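Local coordinates for Sca-family protein (Rickettsia rickettsii, PDB 4LQ8) that belongs to the Sca family of rickettsial antigens, of which this is the N-terminal head part, and probably takes part in cell adhesion, at residues 272-286 and 318-332. Numbering follows the deposited sequence.
Sequences QLKEISSPKPLKFAG and VELNQGQSVDLSQAE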
# COMPACT_ATOMS: atom_id res chain seq x y z
N GLN A 272 3.45 15.50 -6.97
CA GLN A 272 4.27 14.46 -7.58
C GLN A 272 4.20 13.20 -6.72
O GLN A 272 4.45 13.28 -5.52
CB GLN A 272 5.73 14.95 -7.70
CG GLN A 272 6.59 14.09 -8.60
CD GLN A 272 7.83 14.82 -9.05
OE1 GLN A 272 8.67 15.24 -8.24
NE2 GLN A 272 8.00 14.94 -10.35
N LEU A 273 3.85 12.04 -7.33
CA LEU A 273 3.75 10.79 -6.59
C LEU A 273 5.12 10.33 -6.10
O LEU A 273 5.99 9.99 -6.90
CB LEU A 273 3.04 9.72 -7.44
CG LEU A 273 2.83 8.33 -6.81
CD1 LEU A 273 2.01 8.40 -5.50
CD2 LEU A 273 2.14 7.40 -7.81
N LYS A 274 5.33 10.38 -4.77
CA LYS A 274 6.63 10.05 -4.16
C LYS A 274 6.64 8.69 -3.50
O LYS A 274 7.71 8.08 -3.32
CB LYS A 274 7.00 11.13 -3.10
CG LYS A 274 7.13 12.57 -3.66
CD LYS A 274 8.42 12.79 -4.42
CE LYS A 274 8.48 14.16 -5.04
NZ LYS A 274 9.73 14.34 -5.83
N GLU A 275 5.47 8.24 -3.04
CA GLU A 275 5.41 7.01 -2.26
C GLU A 275 4.03 6.46 -2.23
O GLU A 275 3.05 7.19 -2.38
CB GLU A 275 5.85 7.34 -0.82
CG GLU A 275 6.54 6.23 -0.06
CD GLU A 275 7.80 5.69 -0.71
OE1 GLU A 275 7.70 4.72 -1.48
OE2 GLU A 275 8.89 6.26 -0.48
N ILE A 276 3.95 5.15 -2.03
CA ILE A 276 2.72 4.41 -1.79
C ILE A 276 3.01 3.42 -0.67
O ILE A 276 4.18 3.19 -0.34
CB ILE A 276 2.13 3.70 -3.05
CG1 ILE A 276 3.07 2.56 -3.57
CG2 ILE A 276 1.73 4.71 -4.15
CD1 ILE A 276 2.42 1.62 -4.66
N SER A 277 1.97 2.84 -0.09
CA SER A 277 2.13 1.77 0.89
C SER A 277 0.89 0.92 0.91
O SER A 277 -0.18 1.37 0.51
CB SER A 277 2.44 2.31 2.29
OG SER A 277 1.28 2.60 3.05
N SER A 278 1.03 -0.29 1.45
CA SER A 278 -0.07 -1.21 1.66
C SER A 278 0.39 -2.31 2.59
O SER A 278 1.60 -2.49 2.75
CB SER A 278 -0.51 -1.80 0.32
OG SER A 278 0.33 -2.86 -0.10
N PRO A 279 -0.55 -3.11 3.15
CA PRO A 279 -0.12 -4.35 3.83
C PRO A 279 0.64 -5.24 2.83
O PRO A 279 0.34 -5.19 1.63
CB PRO A 279 -1.45 -5.03 4.22
CG PRO A 279 -2.46 -4.00 4.09
CD PRO A 279 -2.02 -3.05 3.04
N LYS A 280 1.62 -6.02 3.32
CA LYS A 280 2.45 -6.88 2.49
C LYS A 280 2.48 -8.34 3.00
O LYS A 280 2.37 -8.53 4.21
CB LYS A 280 3.92 -6.33 2.38
CG LYS A 280 4.06 -5.01 1.61
CD LYS A 280 3.58 -5.10 0.15
CE LYS A 280 3.95 -3.90 -0.70
NZ LYS A 280 3.04 -2.75 -0.47
N PRO A 281 2.68 -9.36 2.14
CA PRO A 281 2.78 -9.28 0.66
C PRO A 281 1.40 -8.92 0.07
O PRO A 281 0.36 -9.30 0.61
CB PRO A 281 3.25 -10.69 0.27
CG PRO A 281 2.64 -11.57 1.31
CD PRO A 281 2.72 -10.77 2.59
N LEU A 282 1.39 -8.16 -1.01
CA LEU A 282 0.15 -7.79 -1.69
C LEU A 282 -0.21 -8.87 -2.74
O LEU A 282 0.66 -9.33 -3.46
CB LEU A 282 0.36 -6.42 -2.37
CG LEU A 282 -0.87 -5.72 -2.93
CD1 LEU A 282 -1.91 -5.43 -1.84
CD2 LEU A 282 -0.49 -4.42 -3.59
N LYS A 283 -1.47 -9.29 -2.79
CA LYS A 283 -1.89 -10.26 -3.82
C LYS A 283 -2.77 -9.54 -4.85
O LYS A 283 -3.35 -8.50 -4.54
CB LYS A 283 -2.67 -11.46 -3.22
CG LYS A 283 -2.04 -12.18 -2.02
CD LYS A 283 -0.74 -12.85 -2.39
CE LYS A 283 -0.32 -13.89 -1.40
NZ LYS A 283 0.86 -14.63 -1.93
N PHE A 284 -2.92 -10.13 -6.03
CA PHE A 284 -3.80 -9.66 -7.09
C PHE A 284 -4.69 -10.81 -7.48
O PHE A 284 -4.22 -11.95 -7.62
CB PHE A 284 -3.02 -9.09 -8.30
CG PHE A 284 -2.40 -7.76 -7.94
CD1 PHE A 284 -3.17 -6.60 -7.88
CD2 PHE A 284 -1.06 -7.68 -7.57
CE1 PHE A 284 -2.61 -5.38 -7.48
CE2 PHE A 284 -0.50 -6.45 -7.19
CZ PHE A 284 -1.28 -5.32 -7.14
N ALA A 285 -5.99 -10.51 -7.60
CA ALA A 285 -7.01 -11.48 -7.94
C ALA A 285 -7.00 -11.69 -9.47
O ALA A 285 -7.82 -11.12 -10.18
CB ALA A 285 -8.37 -10.98 -7.45
N GLY A 286 -6.07 -12.50 -9.96
CA GLY A 286 -5.92 -12.75 -11.40
C GLY A 286 -4.59 -12.16 -11.88
O GLY A 286 -3.84 -11.58 -11.09
N VAL A 318 6.73 6.05 -8.52
CA VAL A 318 7.37 6.10 -7.20
C VAL A 318 8.89 5.86 -7.35
O VAL A 318 9.68 6.64 -6.82
CB VAL A 318 6.71 5.12 -6.17
CG1 VAL A 318 7.59 4.90 -4.93
CG2 VAL A 318 5.31 5.61 -5.76
N GLU A 319 9.28 4.82 -8.11
CA GLU A 319 10.69 4.47 -8.35
C GLU A 319 11.42 5.58 -9.12
O GLU A 319 12.51 5.95 -8.72
CB GLU A 319 10.81 3.14 -9.09
CG GLU A 319 10.44 1.94 -8.22
CD GLU A 319 10.14 0.63 -8.93
OE1 GLU A 319 10.17 0.59 -10.19
OE2 GLU A 319 9.85 -0.37 -8.23
N LEU A 320 10.77 6.17 -10.15
CA LEU A 320 11.35 7.27 -10.92
C LEU A 320 11.58 8.51 -10.02
O LEU A 320 12.53 9.26 -10.24
CB LEU A 320 10.50 7.62 -12.15
CG LEU A 320 10.56 6.61 -13.32
CD1 LEU A 320 9.41 6.85 -14.32
CD2 LEU A 320 11.91 6.69 -14.07
N ASN A 321 10.73 8.67 -8.97
CA ASN A 321 10.80 9.79 -8.03
C ASN A 321 11.58 9.45 -6.77
O ASN A 321 11.46 10.14 -5.75
CB ASN A 321 9.39 10.34 -7.74
CG ASN A 321 8.74 10.96 -8.94
OD1 ASN A 321 9.41 11.43 -9.85
ND2 ASN A 321 7.44 10.94 -9.01
N GLN A 322 12.41 8.39 -6.85
CA GLN A 322 13.34 7.91 -5.81
C GLN A 322 12.64 7.46 -4.52
O GLN A 322 13.20 7.62 -3.44
CB GLN A 322 14.43 8.98 -5.50
CG GLN A 322 15.18 9.53 -6.72
CD GLN A 322 15.74 8.44 -7.60
OE1 GLN A 322 15.27 8.22 -8.72
NE2 GLN A 322 16.74 7.71 -7.09
N GLY A 323 11.45 6.90 -4.65
CA GLY A 323 10.71 6.40 -3.50
C GLY A 323 11.34 5.14 -2.93
O GLY A 323 12.19 4.51 -3.56
N GLN A 324 10.91 4.75 -1.74
CA GLN A 324 11.45 3.59 -1.05
C GLN A 324 10.60 2.33 -1.19
O GLN A 324 11.05 1.25 -0.82
CB GLN A 324 11.66 3.93 0.41
CG GLN A 324 12.72 5.01 0.61
CD GLN A 324 12.83 5.39 2.06
OE1 GLN A 324 12.31 4.72 2.96
NE2 GLN A 324 13.45 6.51 2.31
N SER A 325 9.37 2.47 -1.72
CA SER A 325 8.48 1.33 -1.89
C SER A 325 9.12 0.23 -2.70
O SER A 325 9.82 0.50 -3.70
CB SER A 325 7.19 1.75 -2.59
OG SER A 325 6.37 2.45 -1.67
N VAL A 326 8.91 -1.01 -2.26
CA VAL A 326 9.37 -2.18 -3.00
C VAL A 326 8.10 -2.98 -3.35
O VAL A 326 7.11 -2.93 -2.61
CB VAL A 326 10.50 -2.97 -2.28
CG1 VAL A 326 11.77 -2.13 -2.23
CG2 VAL A 326 10.08 -3.36 -0.87
N ASP A 327 8.11 -3.64 -4.50
CA ASP A 327 6.93 -4.29 -5.06
C ASP A 327 6.25 -5.30 -4.11
O ASP A 327 5.06 -5.11 -3.77
CB ASP A 327 7.22 -4.89 -6.45
CG ASP A 327 5.96 -5.35 -7.12
OD1 ASP A 327 5.33 -6.28 -6.61
OD2 ASP A 327 5.55 -4.71 -8.10
N LEU A 328 6.95 -6.35 -3.69
CA LEU A 328 6.43 -7.37 -2.75
C LEU A 328 4.97 -7.83 -3.05
O LEU A 328 4.12 -7.83 -2.16
CB LEU A 328 6.59 -6.92 -1.27
CG LEU A 328 7.98 -6.47 -0.79
CD1 LEU A 328 7.94 -6.08 0.69
CD2 LEU A 328 9.03 -7.58 -1.02
N SER A 329 4.69 -8.17 -4.31
CA SER A 329 3.35 -8.57 -4.72
C SER A 329 3.33 -9.81 -5.61
O SER A 329 4.35 -10.14 -6.22
CB SER A 329 2.59 -7.41 -5.37
OG SER A 329 2.97 -7.28 -6.72
N GLN A 330 2.21 -10.52 -5.63
CA GLN A 330 2.09 -11.75 -6.42
C GLN A 330 0.68 -11.86 -6.99
O GLN A 330 -0.30 -11.74 -6.25
CB GLN A 330 2.40 -13.02 -5.58
CG GLN A 330 3.76 -13.07 -4.83
CD GLN A 330 3.73 -12.46 -3.44
OE1 GLN A 330 2.92 -12.83 -2.57
NE2 GLN A 330 4.66 -11.55 -3.16
N ALA A 331 0.58 -12.14 -8.29
CA ALA A 331 -0.71 -12.41 -8.93
C ALA A 331 -1.09 -13.83 -8.49
O ALA A 331 -0.23 -14.71 -8.39
CB ALA A 331 -0.58 -12.34 -10.43
N GLU A 332 -2.36 -14.01 -8.12
CA GLU A 332 -2.83 -15.30 -7.64
C GLU A 332 -3.98 -15.77 -8.49
O GLU A 332 -4.59 -14.97 -9.20
CB GLU A 332 -3.26 -15.22 -6.15
CG GLU A 332 -2.13 -14.96 -5.17
CD GLU A 332 -1.08 -16.04 -4.99
OE1 GLU A 332 -1.23 -17.13 -5.59
OE2 GLU A 332 -0.10 -15.80 -4.26
O HOH W 1 10.07 9.80 -3.42
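The carboxylate of Glu-275 holds the loop at Gln-324 and Ser-325 by its backbone: Glu-275 OE2 receives Gln-324 N at 2.8 Å, a straight bond (180°) on the syn lone pair, while OE1 is met by Ser-325 N on the syn side but well out of the carboxylate plane. A bend at chi2 (58°) brings the group back over the loop, and Ser-325 OG lies 2.7 Å from Ile-276 O and close to Glu-275 OE1. Arg-70 of helix 64-90 binds OE2 as well, which would offset the charge of the buried carboxylate.

A second polar clasp lies where helix 308-320 ends in a Schellman motif: Asn-321 ND2 donates to Leu-273 O (2.7 Å), nearly straight and within its own amide plane. A water joins Lys-274 O to Asn-321 O. Apolar side chains meet at Val-318, whose CG2 fits against Leu-273 CG (3.8 Å) and Ile-276 CG2.

Farther along, strands 282-285 and 329-332 pair in parallel, with backbone bonds running from Leu-282 N to Leu-328 O through to Gly-286 N and Glu-332 O. On one face, Lys-283 NZ bridges Gln-330 OE1, in the carbonyl plane, and Glu-332 OE2, a salt bridge on the anti side, both 2.8 Å away. On the other, Ser-329 OG sits at the edge of the Phe-284 ring, 3.6 Å from Phe-284 CE2.

The contact thus joins the bulged strand 271-277, which pairs with 258-265, to the end of helix 308-320; beyond it, strand 282-285 also pairs with 292-297, and Phe-284 meets Tyr-311 of the helix.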